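Local coordinates for sugar ABC transporter substrate-binding protein, BlMnBP1 (Bifidobacterium animalis subsp. lactis ATCC 27673, PDB 6I5R), which binds mannobiose outside the cell and probably hands manno-oligosaccharides derived from beta-mannan to the ABC transporter that imports them, at residues K342-T345 / E346-F350; S61-E64 / D65-M69; E26-L29 / G30-K34. One frame throughout, in Å; residues are numbered along the deposited sequence.

Contact 1: K342-T345 / E346-F350; sequences KWMT and EDSGF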
loop_
_atom_site.group_PDB
_atom_site.type_symbol
_atom_site.label_atom_id
_atom_site.label_comp_id
_atom_site.label_asym_id
_atom_site.label_seq_id
_atom_site.Cartn_x
_atom_site.Cartn_y
_atom_site.Cartn_z
ATOM N N LYS A 342 -19.225 4.283 -4.100
ATOM C CA LYS A 342 -19.873 2.983 -4.116
ATOM C C LYS A 342 -19.857 2.391 -5.518
ATOM O O LYS A 342 -19.691 1.176 -5.684
ATOM C CB LYS A 342 -21.305 3.085 -3.598
ATOM C CG LYS A 342 -21.986 1.725 -3.414
ATOM C CD LYS A 342 -23.189 1.813 -2.456
ATOM C CE LYS A 342 -23.719 0.446 -2.066
ATOM N NZ LYS A 342 -24.842 0.556 -1.084
ATOM N N TRP A 343 -20.029 3.237 -6.537
ATOM C CA TRP A 343 -19.932 2.765 -7.915
ATOM C C TRP A 343 -18.531 2.230 -8.184
ATOM O O TRP A 343 -18.361 1.161 -8.784
ATOM C CB TRP A 343 -20.298 3.886 -8.921
ATOM C CG TRP A 343 -20.287 3.350 -10.338
ATOM C CD1 TRP A 343 -21.291 2.665 -10.963
ATOM C CD2 TRP A 343 -19.191 3.365 -11.253
ATOM N NE1 TRP A 343 -20.895 2.289 -12.219
ATOM C CE2 TRP A 343 -19.611 2.711 -12.425
ATOM C CE3 TRP A 343 -17.900 3.901 -11.210
ATOM C CZ2 TRP A 343 -18.770 2.532 -13.530
ATOM C CZ3 TRP A 343 -17.073 3.752 -12.325
ATOM C CH2 TRP A 343 -17.512 3.067 -13.461
ATOM N N MET A 344 -17.509 2.986 -7.776
ATOM C CA MET A 344 -16.143 2.497 -7.912
ATOM C C MET A 344 -15.987 1.138 -7.242
ATOM O O MET A 344 -15.386 0.217 -7.807
ATOM C CB MET A 344 -15.164 3.502 -7.311
ATOM C CG MET A 344 -14.866 4.710 -8.189
ATOM S SD MET A 344 -14.258 4.315 -9.846
ATOM C CE MET A 344 -12.764 3.331 -9.521
ATOM N N THR A 345 -16.539 0.990 -6.036
ATOM C CA THR A 345 -16.349 -0.235 -5.270
ATOM C C THR A 345 -17.107 -1.406 -5.875
ATOM O O THR A 345 -16.546 -2.488 -6.046
ATOM C CB THR A 345 -16.784 -0.024 -3.816
ATOM O OG1 THR A 345 -16.030 1.050 -3.255
ATOM C CG2 THR A 345 -16.543 -1.282 -3.002
ATOM N N GLU A 346 -18.382 -1.211 -6.216
ATOM C CA GLU A 346 -19.236 -2.337 -6.567
ATOM C C GLU A 346 -19.322 -2.586 -8.059
ATOM O O GLU A 346 -19.493 -3.745 -8.460
ATOM C CB GLU A 346 -20.653 -2.130 -6.039
ATOM C CG GLU A 346 -20.710 -1.920 -4.557
ATOM C CD GLU A 346 -22.019 -2.363 -3.967
ATOM O OE1 GLU A 346 -23.002 -2.609 -4.736
ATOM O OE2 GLU A 346 -22.061 -2.500 -2.718
ATOM N N ASP A 347 -19.148 -1.548 -8.888
ATOM C CA ASP A 347 -19.471 -1.654 -10.315
ATOM C C ASP A 347 -18.305 -1.396 -11.266
ATOM O O ASP A 347 -18.293 -1.971 -12.365
ATOM C CB ASP A 347 -20.605 -0.672 -10.692
ATOM C CG ASP A 347 -21.992 -1.113 -10.198
ATOM O OD1 ASP A 347 -22.118 -2.077 -9.428
ATOM O OD2 ASP A 347 -22.995 -0.473 -10.572
ATOM N N SER A 348 -17.341 -0.554 -10.896
ATOM C CA SER A 348 -16.378 -0.041 -11.865
ATOM C C SER A 348 -15.534 -1.134 -12.500
ATOM O O SER A 348 -15.140 -1.011 -13.668
ATOM C CB SER A 348 -15.435 0.964 -11.208
ATOM O OG SER A 348 -14.663 0.349 -10.218
ATOM N N GLY A 349 -15.151 -2.148 -11.726
ATOM C CA GLY A 349 -14.124 -3.076 -12.160
ATOM C C GLY A 349 -12.698 -2.637 -11.871
ATOM O O GLY A 349 -11.760 -3.301 -12.331
ATOM N N PHE A 350 -12.500 -1.534 -11.141
ATOM C CA PHE A 350 -11.145 -1.051 -10.873
ATOM C C PHE A 350 -10.257 -2.158 -10.294
ATOM O O PHE A 350 -9.141 -2.386 -10.765
ATOM C CB PHE A 350 -11.200 0.167 -9.931
ATOM C CG PHE A 350 -9.856 0.707 -9.571
ATOM C CD1 PHE A 350 -9.152 0.239 -8.445
ATOM C CD2 PHE A 350 -9.258 1.659 -10.355
ATOM C CE1 PHE A 350 -7.892 0.717 -8.140
ATOM C CE2 PHE A 350 -7.984 2.134 -10.036
ATOM C CZ PHE A 350 -7.315 1.659 -8.916
HETATM O O HOH W 1 -15.763 -3.276 -9.100
#
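Trp343 lies back over the turn that follows it, one face of its indole resting on Asp347 and Ser348. Asp347 CB stands 3.6 Å from the centroid of the five-membered ring and Ser348 CB 3.9 Å from that of the six-membered ring, two CH-pi contacts on the same face. With CG anti to the backbone N (chi1 -176°), the indole runs along this turn; the Asp347 carboxylate stands almost upright to the ring, its plane turned by 79°. Lys342 and Glu346 extend side by side in the same direction, Lys342 CE 3.4 Å from Glu346 OE2, but Lys342 NZ stays 4.4 Å from that oxygen, beyond salt-bridge range, and donates instead to Tyr24 O and Ile27 O.

Beneath these side chains helix 331-346 ends. Trp343 O takes two bonds, from Asp347 N and Ser348 N, which approach from opposite faces of the carbonyl plane. Ser348 OG then joins this helix end to the start of helix 350-353: it donates to Met344 O (2.5 Å), in the carbonyl plane on a lone pair, and accepts from Phe350 N (3.0 Å, nearly straight at 167°), forming an ST turn. Gly349, the N-cap residue, has positive phi, and water 1 bridges its N to Thr345 O. Met344, bent at chi2 and chi3, brings CE within 3.6 Å of Phe350 CB. Further out, Phe66 of helix 59-69 meets the indole edge-to-face, while Phe350 packs on Met49 and on Asn145 and Asn146 of strand 139-155.

Contact 2: S61-E64 / D65-M69; sequences SYIE and DFNKM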
loop_
_atom_site.group_PDB
_atom_site.type_symbol
_atom_site.label_atom_id
_atom_site.label_comp_id
_atom_site.label_asym_id
_atom_site.label_seq_id
_atom_site.Cartn_x
_atom_site.Cartn_y
_atom_site.Cartn_z
ATOM N N SER A 61 -12.269 6.567 -19.049
ATOM C CA SER A 61 -13.088 5.405 -19.388
ATOM C C SER A 61 -13.991 5.000 -18.228
ATOM O O SER A 61 -15.165 4.646 -18.441
ATOM C CB SER A 61 -12.190 4.242 -19.803
ATOM O OG SER A 61 -12.957 3.120 -20.202
ATOM N N TYR A 62 -13.459 5.017 -16.996
ATOM C CA TYR A 62 -14.289 4.738 -15.834
ATOM C C TYR A 62 -15.376 5.796 -15.680
ATOM O O TYR A 62 -16.544 5.476 -15.418
ATOM C CB TYR A 62 -13.450 4.706 -14.556
ATOM C CG TYR A 62 -12.648 3.467 -14.375
ATOM C CD1 TYR A 62 -13.264 2.284 -14.022
ATOM C CD2 TYR A 62 -11.266 3.474 -14.539
ATOM C CE1 TYR A 62 -12.526 1.128 -13.866
ATOM C CE2 TYR A 62 -10.521 2.341 -14.348
ATOM C CZ TYR A 62 -11.159 1.163 -14.027
ATOM O OH TYR A 62 -10.435 0.008 -13.860
ATOM N N ILE A 63 -15.010 7.069 -15.831
ATOM C CA ILE A 63 -15.988 8.123 -15.606
ATOM C C ILE A 63 -17.073 8.057 -16.664
ATOM O O ILE A 63 -18.255 8.280 -16.380
ATOM C CB ILE A 63 -15.303 9.492 -15.554
ATOM C CG1 ILE A 63 -14.363 9.486 -14.344
ATOM C CG2 ILE A 63 -16.374 10.611 -15.488
ATOM C CD1 ILE A 63 -13.326 10.550 -14.328
ATOM N N GLU A 64 -16.691 7.743 -17.898
ATOM C CA GLU A 64 -17.686 7.508 -18.939
ATOM C C GLU A 64 -18.658 6.398 -18.536
ATOM O O GLU A 64 -19.881 6.539 -18.690
ATOM C CB GLU A 64 -16.959 7.164 -20.234
ATOM C CG GLU A 64 -17.847 6.701 -21.317
ATOM C CD GLU A 64 -17.065 6.367 -22.555
ATOM O OE1 GLU A 64 -16.629 7.322 -23.222
ATOM O OE2 GLU A 64 -16.864 5.160 -22.861
ATOM N N ASP A 65 -18.132 5.269 -18.059
ATOM C CA ASP A 65 -19.001 4.181 -17.626
ATOM C C ASP A 65 -19.912 4.631 -16.495
ATOM O O ASP A 65 -21.109 4.338 -16.496
ATOM C CB ASP A 65 -18.185 2.972 -17.184
ATOM C CG ASP A 65 -17.499 2.301 -18.330
ATOM O OD1 ASP A 65 -17.962 2.453 -19.482
ATOM O OD2 ASP A 65 -16.497 1.613 -18.111
ATOM N N PHE A 66 -19.351 5.332 -15.503
ATOM C CA PHE A 66 -20.164 5.863 -14.425
ATOM C C PHE A 66 -21.245 6.790 -14.964
ATOM O O PHE A 66 -22.379 6.801 -14.465
ATOM C CB PHE A 66 -19.256 6.593 -13.442
ATOM C CG PHE A 66 -19.991 7.404 -12.404
ATOM C CD1 PHE A 66 -20.595 6.782 -11.325
ATOM C CD2 PHE A 66 -20.015 8.775 -12.472
ATOM C CE1 PHE A 66 -21.222 7.512 -10.354
ATOM C CE2 PHE A 66 -20.662 9.517 -11.500
ATOM C CZ PHE A 66 -21.269 8.874 -10.448
ATOM N N ASN A 67 -20.908 7.602 -15.969
ATOM C CA ASN A 67 -21.855 8.623 -16.416
ATOM C C ASN A 67 -23.007 8.012 -17.204
ATOM O O ASN A 67 -24.027 8.673 -17.404
ATOM C CB ASN A 67 -21.168 9.705 -17.254
ATOM C CG ASN A 67 -20.450 10.728 -16.407
ATOM O OD1 ASN A 67 -19.410 11.230 -16.784
ATOM N ND2 ASN A 67 -21.024 11.063 -15.268
ATOM N N LYS A 68 -22.881 6.766 -17.638
ATOM C CA LYS A 68 -24.042 6.097 -18.215
ATOM C C LYS A 68 -25.117 5.886 -17.164
ATOM O O LYS A 68 -26.320 5.882 -17.478
ATOM C CB LYS A 68 -23.633 4.767 -18.839
ATOM C CG LYS A 68 -22.523 4.890 -19.921
ATOM C CD LYS A 68 -22.309 3.580 -20.621
ATOM C CE LYS A 68 -20.899 3.430 -21.164
ATOM N NZ LYS A 68 -20.617 4.353 -22.270
ATOM N N MET A 69 -24.705 5.734 -15.902
ATOM C CA MET A 69 -25.638 5.515 -14.810
ATOM C C MET A 69 -26.044 6.815 -14.126
ATOM O O MET A 69 -27.214 6.953 -13.730
ATOM C CB MET A 69 -25.029 4.531 -13.804
ATOM C CG MET A 69 -25.972 4.174 -12.663
ATOM S SD MET A 69 -25.204 3.127 -11.411
ATOM C CE MET A 69 -24.805 1.644 -12.346
HETATM O O HOH W 2 -18.068 2.762 -23.008
#
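Glu64 and Lys68 meet one turn apart on the exposed side of helix 59-69, their chains crossing at a slant. Glu64 is extended, CG anti to the backbone N (chi1 171°), while Lys68 bends at chi4 and turns its ammonium back, so that NZ comes 3.8 Å from Glu64 CG. The salt bridge itself is long, 3.9 Å from Glu64 OE2 to Lys68 NZ. Water 2 links the two charges by shorter bonds, donating to Glu64 OE2 at 2.7 Å and accepting from Lys68 NZ at 3.1 Å. The backbone bond beneath, from Lys68 N to Glu64 O, is weak.

Asp65 folds against the preceding turn. Its CB lies 3.5 Å from Tyr62 O, and its carboxylate passes beside Ser61 O, two acceptors that offer each other nothing. Lys57 probably offsets this: its NZ forms a salt bridge with Asp65 OD2 and a hydrogen bond with Ser61 OG. Asp65 N, meanwhile, donates to Ser61 O in the regular helical pattern, as Phe66 N does to Tyr62 O at 2.8 Å.

The helix is the crossover of a beta-alpha-beta unit between parallel strands 38-44 and 73-79. Phe66 packs on Ile73 and Val75 of the second strand and edge-to-face on Phe340 of helix 331-346, Tyr62 OH bonds to Asn353 ND2, and Asn67 ND2 reaches Tyr70 O and Ile73 O where the chain enters that strand.

Contact 3: E26-L29 / G30-K34; sequences EIKL and GETGK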
loop_
_atom_site.group_PDB
_atom_site.type_symbol
_atom_site.label_atom_id
_atom_site.label_comp_id
_atom_site.label_asym_id
_atom_site.label_seq_id
_atom_site.Cartn_x
_atom_site.Cartn_y
_atom_site.Cartn_z
ATOM N N GLU A 26 -27.158 2.201 2.372
ATOM C CA GLU A 26 -28.504 2.669 2.042
ATOM C C GLU A 26 -28.609 3.181 0.613
ATOM O O GLU A 26 -29.725 3.417 0.129
ATOM C CB GLU A 26 -28.910 3.751 3.042
ATOM C CG GLU A 26 -29.223 3.241 4.473
ATOM C CD GLU A 26 -29.575 4.349 5.464
ATOM O OE1 GLU A 26 -28.944 5.431 5.404
ATOM O OE2 GLU A 26 -30.495 4.153 6.315
ATOM N N ILE A 27 -27.476 3.321 -0.084
ATOM C CA ILE A 27 -27.475 3.790 -1.465
ATOM C C ILE A 27 -27.856 2.631 -2.370
ATOM O O ILE A 27 -27.207 1.576 -2.345
ATOM C CB ILE A 27 -26.093 4.355 -1.842
ATOM C CG1 ILE A 27 -25.771 5.576 -0.992
ATOM C CG2 ILE A 27 -26.027 4.710 -3.315
ATOM C CD1 ILE A 27 -24.398 6.071 -1.224
ATOM N N LYS A 28 -28.859 2.856 -3.219
ATOM C CA LYS A 28 -29.223 1.938 -4.292
ATOM C C LYS A 28 -28.685 2.495 -5.598
ATOM O O LYS A 28 -29.307 3.389 -6.195
ATOM C CB LYS A 28 -30.740 1.801 -4.332
ATOM C CG LYS A 28 -31.447 1.260 -3.027
ATOM C CD LYS A 28 -32.989 1.528 -3.141
ATOM C CE LYS A 28 -33.735 0.700 -2.096
ATOM N NZ LYS A 28 -35.187 1.079 -1.968
ATOM N N LEU A 29 -27.521 2.007 -6.022
ATOM C CA LEU A 29 -26.911 2.529 -7.240
ATOM C C LEU A 29 -27.854 2.429 -8.452
ATOM O O LEU A 29 -28.378 1.345 -8.776
ATOM C CB LEU A 29 -25.607 1.804 -7.544
ATOM C CG LEU A 29 -24.448 2.124 -6.670
ATOM C CD1 LEU A 29 -23.258 1.193 -7.016
ATOM C CD2 LEU A 29 -24.024 3.588 -6.818
ATOM N N GLY A 30 -28.061 3.564 -9.153
ATOM C CA GLY A 30 -29.011 3.623 -10.255
ATOM C C GLY A 30 -30.346 4.175 -9.862
ATOM O O GLY A 30 -31.139 4.533 -10.734
ATOM N N GLU A 31 -30.606 4.293 -8.577
ATOM C CA GLU A 31 -31.856 4.879 -8.123
ATOM C C GLU A 31 -31.628 6.050 -7.189
ATOM O O GLU A 31 -32.219 7.142 -7.379
ATOM C CB GLU A 31 -32.683 3.777 -7.448
ATOM C CG GLU A 31 -33.140 2.744 -8.465
ATOM C CD GLU A 31 -34.134 3.295 -9.463
ATOM O OE1 GLU A 31 -34.643 4.423 -9.224
ATOM O OE2 GLU A 31 -34.415 2.601 -10.483
ATOM N N THR A 32 -30.767 5.860 -6.195
ATOM C CA THR A 32 -30.470 6.922 -5.246
ATOM C C THR A 32 -29.675 8.043 -5.902
ATOM O O THR A 32 -28.763 7.791 -6.689
ATOM C CB THR A 32 -29.665 6.382 -4.063
ATOM O OG1 THR A 32 -30.290 5.185 -3.593
ATOM C CG2 THR A 32 -29.563 7.412 -2.927
ATOM N N GLY A 33 -30.066 9.291 -5.625
ATOM C CA GLY A 33 -29.329 10.419 -6.106
ATOM C C GLY A 33 -29.495 10.737 -7.560
ATOM O O GLY A 33 -28.769 11.632 -8.035
ATOM N N LYS A 34 -30.457 10.093 -8.225
ATOM C CA LYS A 34 -30.574 10.280 -9.687
ATOM C C LYS A 34 -30.949 11.719 -10.107
ATOM O O LYS A 34 -30.808 12.083 -11.291
ATOM C CB LYS A 34 -31.599 9.333 -10.268
ATOM C CG LYS A 34 -32.931 9.757 -9.542
ATOM C CD LYS A 34 -34.023 8.655 -9.620
ATOM C CE LYS A 34 -35.215 9.217 -8.826
ATOM N NZ LYS A 34 -34.843 9.070 -7.389
#
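Thr32 turns its hydroxyl back onto the backbone of Lys28: OG1 accepts from Lys28 N at 2.8 Å, with an N-H...O angle of 159°. The first torsion places OG1 beside the backbone N of Thr32 (chi1 -47°), on the side facing Lys28. In the reverse direction, Lys28 O accepts twice, from Glu31 N and from Thr32 N, both at 2.9 Å. Residues 28 to 31 thus close a beta turn whose backbone angles fit type II, with Gly30 at positive phi, and a second type II turn runs from Glu31 to Lys34. Lys34 NZ spans that second turn with a bond of 3.3 Å to Glu31 O.

Apolar contact is slight. Ile27 CG2 approaches Thr32 CB at 4.1 Å, the two side chains crossing at about a right angle, and Lys28 CB lies 4.2 Å from Glu31 CB. Leu29 instead packs on Ile339 of helix 331-346, and Ile27 on Met338. Tyr70 OH bonds to Gly30 N and Thr32 O, tying the loop to the residue just after helix 59-69.

The shape of this surface loop before strand 38-44 therefore rests chiefly on short-range polar bonds, with both the N-H and the C=O of Lys28 held by Thr32.

Overall arrangement
The three contacts follow the chain in the order 3, 2, 1 and lie on the same side of its centre. Their centres form a triangle: contact 1 is 11 Å from contact 2 and 14 Å from contact 3, and contacts 2 and 3 are 15 Å apart. Toward contact 2, contact 1 packs closely, Phe350 CA 3.2 Å from Tyr62 OH; toward contact 3, Leu29 CD1 lies 3.8 Å from Trp343 CA. Contacts 2 and 3 meet through Met69 SD, 3.7 Å from Gly30 N. A mannose unit of the bound mannobiose is about 7 Å from the side chain of Phe350, and one is about 12 Å from that of Tyr62, whereas contact 3 is a surface contact.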